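PDB 5FYP: phosphoinositol-specific phospholipase C from Pseudomonas sp., which probably cleaves the phosphodiester bond of phosphoinositides in a calcium-dependent reaction, as a bacterial phospholipase C with a TIM-barrel-type fold. Local coordinates for residues Leu148-Pro151 / Gln152-Ala155. Residues are numbered along the deposited sequence; the frame is centred on the assembly and turned at random.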
loop_
_atom_site.group_PDB
_atom_site.type_symbol
_atom_site.label_atom_id
_atom_site.label_comp_id
_atom_site.label_asym_id
_atom_site.label_seq_id
_atom_site.Cartn_x
_atom_site.Cartn_y
_atom_site.Cartn_z
ATOM N N LEU A 148 9.406 5.053 -7.725
ATOM C CA LEU A 148 9.094 3.871 -6.901
ATOM C C LEU A 148 10.235 3.462 -5.987
ATOM O O LEU A 148 11.425 3.566 -6.339
ATOM C CB LEU A 148 8.711 2.687 -7.775
ATOM C CG LEU A 148 7.459 2.894 -8.635
ATOM C CD1 LEU A 148 7.161 1.614 -9.373
ATOM C CD2 LEU A 148 6.276 3.317 -7.821
ATOM N N PHE A 149 9.848 3.003 -4.812
ATOM C CA PHE A 149 10.691 2.250 -3.890
ATOM C C PHE A 149 10.047 0.859 -3.799
ATOM O O PHE A 149 8.878 0.765 -3.476
ATOM C CB PHE A 149 10.732 2.933 -2.526
ATOM C CG PHE A 149 11.542 2.208 -1.493
ATOM C CD1 PHE A 149 12.908 2.329 -1.452
ATOM C CD2 PHE A 149 10.929 1.421 -0.529
ATOM C CE1 PHE A 149 13.673 1.678 -0.492
ATOM C CE2 PHE A 149 11.684 0.766 0.428
ATOM C CZ PHE A 149 13.054 0.885 0.444
ATOM N N THR A 150 10.817 -0.171 -4.129
ATOM C CA THR A 150 10.293 -1.515 -4.332
ATOM C C THR A 150 10.885 -2.514 -3.337
ATOM O O THR A 150 11.843 -2.208 -2.624
ATOM C CB THR A 150 10.628 -1.993 -5.733
ATOM O OG1 THR A 150 12.051 -2.224 -5.785
ATOM C CG2 THR A 150 10.202 -0.984 -6.806
ATOM N N PRO A 151 10.357 -3.741 -3.328
ATOM C CA PRO A 151 10.925 -4.761 -2.429
ATOM C C PRO A 151 12.424 -4.988 -2.596
ATOM O O PRO A 151 13.147 -5.087 -1.611
ATOM C CB PRO A 151 10.084 -5.984 -2.742
ATOM C CG PRO A 151 8.733 -5.446 -3.136
ATOM C CD PRO A 151 9.074 -4.190 -3.906
ATOM N N GLN A 152 12.905 -5.055 -3.826
ATOM C CA GLN A 152 14.341 -5.208 -4.010
ATOM C C GLN A 152 15.135 -4.037 -3.426
ATOM O O GLN A 152 16.238 -4.217 -2.926
ATOM C CB GLN A 152 14.650 -5.364 -5.482
ATOM C CG GLN A 152 16.132 -5.478 -5.807
ATOM C CD GLN A 152 16.761 -6.711 -5.203
ATOM O OE1 GLN A 152 16.515 -7.798 -5.675
ATOM N NE2 GLN A 152 17.601 -6.543 -4.186
ATOM N N ASP A 153 14.595 -2.827 -3.519
ATOM C CA ASP A 153 15.274 -1.682 -2.929
ATOM C C ASP A 153 15.416 -1.856 -1.426
ATOM O O ASP A 153 16.454 -1.553 -0.836
ATOM C CB ASP A 153 14.532 -0.405 -3.264
ATOM C CG ASP A 153 14.418 -0.176 -4.761
ATOM O OD1 ASP A 153 15.362 -0.533 -5.523
ATOM O OD2 ASP A 153 13.395 0.425 -5.183
ATOM N N LEU A 154 14.345 -2.324 -0.770
ATOM C CA LEU A 154 14.387 -2.580 0.658
ATOM C C LEU A 154 15.376 -3.686 0.978
ATOM O O LEU A 154 16.149 -3.600 1.924
ATOM C CB LEU A 154 12.999 -2.924 1.158
ATOM C CG LEU A 154 12.917 -3.244 2.661
ATOM C CD1 LEU A 154 13.355 -2.095 3.543
ATOM C CD2 LEU A 154 11.497 -3.674 2.974
ATOM N N ALA A 155 15.354 -4.740 0.176
ATOM C CA ALA A 155 16.255 -5.881 0.369
ATOM C C ALA A 155 17.715 -5.449 0.312
ATOM O O ALA A 155 18.523 -5.801 1.181
ATOM C CB ALA A 155 15.946 -6.956 -0.650
#
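Thr150 and Asp153 bond to each other reciprocally at the start of helix 151-158, forming a capping box with Thr150 as N-cap. Aspartate suits its place because its short acid can fold back on the N-cap N-H: Thr150 N donates to Asp153 OD2 at 2.8 Å, arriving on the anti side of that oxygen, 33° out of the carboxylate plane. With CG beside its own backbone N (chi1 -59°), the carboxylate of Asp153 is placed against the backbone N of Thr150. In return, Asp153 N points at Thr150 OG1, a straight but weak bond of 3.5 Å. The Thr150 side chain lies slantwise across that of Asp153, and Thr150 OG1 also lies 3.0 Å from Asp153 OD2, where a further weak bond is possible but not settled. Threonine suits the N-cap because its short hydroxyl can accept from a first-turn N-H, and Pro151 follows well, since the first turn of a helix does not need its missing N-H. Regular helix bonding begins at once, Leu154 N donating to Thr150 O at 3.1 Å and Ala155 N to Pro151 O.

The ring of Phe149 packs against CB of Asp153 and the start of Leu154. Ring and acid lie alongside, pointing opposite ways, their planes 43° apart, with Phe149 CE1 3.6 Å from Asp153 CB. Farther along, Phe149 CZ meets Leu154 CB at 3.9 Å; both residues are apolar, as befits their burial against Phe210 of strand 210-211. Were Asp153 replaced by an alanine, Thr150 N would probably lose its carboxylate acceptor, and the Thr150 hydroxyl its contact with OD2. The carboxylate, close to the positive end of the helix dipole, is likely to be stabilised as an anion there.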